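Long-range contact in surface glycan binding protein B (Bacteroides ovatus, PDB 6E57), which binds mixed-linkage beta-glucan at the cell surface, probably helping this gut bacterium to use cereal glucans: residues N233-E244 and Q262-D273. Numbering follows the deposited sequence.
Sequences NVDWTISGINLE and QSSTEITLTCPD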
# COMPACT_ATOMS: atom_id res chain seq x y z
N ASN A 233 3.35 -23.66 11.76
CA ASN A 233 3.86 -24.04 13.08
C ASN A 233 4.87 -23.01 13.62
O ASN A 233 5.67 -23.36 14.48
CB ASN A 233 4.51 -25.43 13.06
CG ASN A 233 3.55 -26.52 12.64
OD1 ASN A 233 2.50 -26.70 13.25
ND2 ASN A 233 3.91 -27.26 11.61
N VAL A 234 4.82 -21.76 13.14
CA VAL A 234 5.69 -20.70 13.67
C VAL A 234 4.88 -19.40 13.78
O VAL A 234 3.75 -19.32 13.29
CB VAL A 234 6.97 -20.49 12.84
CG1 VAL A 234 7.66 -21.81 12.51
CG2 VAL A 234 6.73 -19.68 11.58
N ASP A 235 5.49 -18.40 14.42
CA ASP A 235 4.89 -17.10 14.69
C ASP A 235 4.50 -16.43 13.36
O ASP A 235 5.20 -16.55 12.36
CB ASP A 235 5.81 -16.21 15.53
CG ASP A 235 5.72 -16.46 17.03
OD1 ASP A 235 4.59 -16.45 17.56
OD2 ASP A 235 6.78 -16.67 17.65
N TRP A 236 3.37 -15.72 13.41
CA TRP A 236 2.74 -15.08 12.27
C TRP A 236 2.17 -13.74 12.75
O TRP A 236 1.31 -13.72 13.62
CB TRP A 236 1.65 -16.01 11.70
CG TRP A 236 0.95 -15.52 10.47
CD1 TRP A 236 1.38 -14.56 9.60
CD2 TRP A 236 -0.29 -16.01 9.95
NE1 TRP A 236 0.48 -14.40 8.58
CE2 TRP A 236 -0.56 -15.28 8.77
CE3 TRP A 236 -1.21 -16.98 10.36
CZ2 TRP A 236 -1.70 -15.50 8.00
CZ3 TRP A 236 -2.34 -17.20 9.60
CH2 TRP A 236 -2.58 -16.46 8.44
N THR A 237 2.69 -12.64 12.20
CA THR A 237 2.30 -11.29 12.63
C THR A 237 1.47 -10.62 11.52
O THR A 237 1.91 -10.53 10.37
CB THR A 237 3.52 -10.46 13.04
OG1 THR A 237 4.11 -11.10 14.17
CG2 THR A 237 3.17 -9.03 13.39
N ILE A 238 0.28 -10.16 11.92
CA ILE A 238 -0.72 -9.56 11.04
C ILE A 238 -0.99 -8.13 11.51
O ILE A 238 -1.08 -7.88 12.72
CB ILE A 238 -1.98 -10.44 11.05
CG1 ILE A 238 -1.77 -11.72 10.24
CG2 ILE A 238 -3.20 -9.67 10.56
CD1 ILE A 238 -2.86 -12.76 10.43
N SER A 239 -1.12 -7.20 10.56
CA SER A 239 -1.26 -5.76 10.83
C SER A 239 -2.61 -5.25 10.32
O SER A 239 -3.01 -5.56 9.21
CB SER A 239 -0.13 -4.99 10.20
OG SER A 239 1.10 -5.32 10.82
N GLY A 240 -3.28 -4.44 11.16
CA GLY A 240 -4.64 -3.96 10.91
C GLY A 240 -4.95 -2.69 11.70
O GLY A 240 -4.04 -1.95 12.03
N ILE A 241 -6.23 -2.48 12.00
CA ILE A 241 -6.69 -1.22 12.60
C ILE A 241 -7.41 -1.47 13.93
O ILE A 241 -7.12 -0.76 14.90
CB ILE A 241 -7.55 -0.40 11.61
CG1 ILE A 241 -8.07 0.90 12.23
CG2 ILE A 241 -8.69 -1.23 11.05
CD1 ILE A 241 -7.00 1.91 12.56
N ASN A 242 -8.33 -2.44 14.01
CA ASN A 242 -9.07 -2.66 15.26
C ASN A 242 -8.94 -4.13 15.68
O ASN A 242 -9.93 -4.82 15.91
CB ASN A 242 -10.54 -2.23 15.14
CG ASN A 242 -10.70 -0.73 15.00
OD1 ASN A 242 -10.15 0.03 15.78
ND2 ASN A 242 -11.48 -0.31 14.02
N LEU A 243 -7.68 -4.57 15.81
CA LEU A 243 -7.37 -5.99 15.92
C LEU A 243 -7.49 -6.49 17.37
O LEU A 243 -7.43 -7.70 17.60
CB LEU A 243 -5.96 -6.23 15.36
CG LEU A 243 -5.76 -5.92 13.88
CD1 LEU A 243 -4.45 -6.51 13.38
CD2 LEU A 243 -6.91 -6.43 13.02
N GLU A 244 -7.67 -5.58 18.33
CA GLU A 244 -7.84 -5.96 19.74
C GLU A 244 -9.23 -6.59 19.95
O GLU A 244 -9.42 -7.36 20.90
CB GLU A 244 -7.58 -4.77 20.68
CG GLU A 244 -8.77 -3.84 20.88
CD GLU A 244 -8.99 -2.82 19.79
OE1 GLU A 244 -8.38 -2.96 18.70
OE2 GLU A 244 -9.76 -1.86 20.03
N GLN A 262 -1.46 -8.73 21.09
CA GLN A 262 -2.74 -8.27 20.57
C GLN A 262 -2.93 -6.80 20.95
O GLN A 262 -3.09 -6.48 22.12
CB GLN A 262 -3.89 -9.13 21.08
CG GLN A 262 -5.25 -8.71 20.53
CD GLN A 262 -6.29 -9.80 20.60
OE1 GLN A 262 -6.23 -10.70 21.43
NE2 GLN A 262 -7.28 -9.72 19.72
N SER A 263 -2.90 -5.93 19.94
CA SER A 263 -3.17 -4.50 20.07
C SER A 263 -4.04 -4.05 18.89
O SER A 263 -4.42 -4.87 18.04
CB SER A 263 -1.88 -3.72 20.15
OG SER A 263 -1.14 -3.83 18.95
N SER A 264 -4.36 -2.75 18.85
CA SER A 264 -5.13 -2.15 17.77
C SER A 264 -4.49 -2.48 16.41
O SER A 264 -5.18 -2.90 15.48
CB SER A 264 -5.25 -0.65 17.97
OG SER A 264 -6.17 -0.08 17.05
N THR A 265 -3.17 -2.29 16.32
CA THR A 265 -2.46 -2.23 15.05
C THR A 265 -1.87 -3.59 14.65
O THR A 265 -1.54 -3.79 13.48
CB THR A 265 -1.36 -1.17 15.09
OG1 THR A 265 -0.31 -1.65 15.92
CG2 THR A 265 -1.86 0.17 15.60
N GLU A 266 -1.73 -4.52 15.61
CA GLU A 266 -0.99 -5.76 15.38
C GLU A 266 -1.58 -6.92 16.18
O GLU A 266 -2.09 -6.73 17.29
CB GLU A 266 0.48 -5.58 15.76
CG GLU A 266 1.33 -5.00 14.64
CD GLU A 266 2.82 -5.25 14.82
OE1 GLU A 266 3.27 -5.37 15.98
OE2 GLU A 266 3.52 -5.34 13.79
N ILE A 267 -1.45 -8.13 15.61
CA ILE A 267 -1.75 -9.38 16.29
C ILE A 267 -0.77 -10.45 15.78
O ILE A 267 -0.49 -10.51 14.58
CB ILE A 267 -3.22 -9.79 16.09
CG1 ILE A 267 -3.66 -10.90 17.05
CG2 ILE A 267 -3.50 -10.17 14.64
CD1 ILE A 267 -5.15 -11.09 17.11
N THR A 268 -0.24 -11.26 16.71
CA THR A 268 0.69 -12.36 16.40
C THR A 268 0.13 -13.67 16.95
O THR A 268 -0.27 -13.74 18.11
CB THR A 268 2.09 -12.08 16.96
OG1 THR A 268 2.52 -10.81 16.47
CG2 THR A 268 3.11 -13.14 16.58
N LEU A 269 0.12 -14.71 16.10
CA LEU A 269 -0.40 -16.04 16.46
C LEU A 269 0.57 -17.11 15.95
O LEU A 269 1.54 -16.80 15.25
CB LEU A 269 -1.80 -16.22 15.87
CG LEU A 269 -1.90 -16.34 14.34
CD1 LEU A 269 -3.09 -17.21 13.94
CD2 LEU A 269 -2.01 -14.98 13.68
N THR A 270 0.31 -18.37 16.32
CA THR A 270 1.02 -19.52 15.75
C THR A 270 0.18 -20.10 14.60
O THR A 270 -0.89 -20.66 14.83
CB THR A 270 1.30 -20.60 16.81
OG1 THR A 270 1.95 -19.98 17.93
CG2 THR A 270 2.17 -21.72 16.29
N CYS A 271 0.67 -19.93 13.37
CA CYS A 271 0.03 -20.52 12.20
C CYS A 271 -0.08 -22.02 12.41
O CYS A 271 0.92 -22.69 12.66
CB CYS A 271 0.80 -20.22 10.93
SG CYS A 271 0.22 -21.18 9.50
N PRO A 272 -1.30 -22.61 12.33
CA PRO A 272 -1.49 -24.03 12.61
C PRO A 272 -0.79 -24.97 11.61
O PRO A 272 -0.22 -24.52 10.62
CB PRO A 272 -3.01 -24.22 12.56
CG PRO A 272 -3.51 -23.06 11.72
CD PRO A 272 -2.56 -21.92 12.01
N ASP A 273 -0.83 -26.27 11.92
CA ASP A 273 -0.06 -27.31 11.23
C ASP A 273 -0.79 -27.71 9.94
O ASP A 273 -1.56 -28.67 9.93
CB ASP A 273 0.16 -28.52 12.15
CG ASP A 273 1.11 -29.57 11.59
OD1 ASP A 273 2.08 -29.18 10.91
OD2 ASP A 273 0.87 -30.77 11.84
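Strands 235-240 and 266-270 pair antiparallel through Trp-236 with Leu-269 and Ile-238 with Ile-267, in a beta-rich domain, probably an Ig-like sandwich, apart from the domain with the glycan pocket around Trp-322 and Trp-372. Both of these are hydrogen-bonded pairs. Ile-238 N reaches Ile-267 O at 2.8 Å and 173°, and Ile-267 N answers to Ile-238 O. Gly-240 N bonds Thr-265 O from above the carbonyl plane, and further on Leu-243 N bonds Ser-264 O. Strand 222-225 pairs with the other edge of strand 235-240.

Apolar side chains gather on the buried face. Trp-236 and Leu-269 lie side by side, with Leu-269 CD2 4.0 Å from Trp-236 CE3. With CG turned opposite the backbone N (chi1 -177°), the indole presents CE3 to Cys-271 CB as well. The Cys-271 sulfur approaches the six-membered ring obliquely. Trp-236 NE1 is held by Gly-226 O. Ile-238 CB packs on Ile-267 CG2, and Leu-243 CD1 comes within 4.0 Å of the same methyl.

Polar groups mark the opposite face and the ends. Thr-237 OG1 and Thr-268 OG1 share a hydrogen bond of 2.8 Å. The extended Gln-262 chain brings NE2 to Leu-243 O at 2.9 Å, in the carbonyl plane and on a lone pair. NE2 also bonds Ile-246 O, so two carbonyls grip this nitrogen. An alanine here would probably leave the carbonyl oxygens of Leu-243 and Ile-246 without this donor and untie residue 262 from the chain leading into strand 246-251. Glu-244 OE2 forms a salt bridge with Lys-149.

At the far end, Asn-233 ND2 bonds Asp-273 OD1 at 2.7 Å and 170°, in its own amide plane but from above the carboxylate plane.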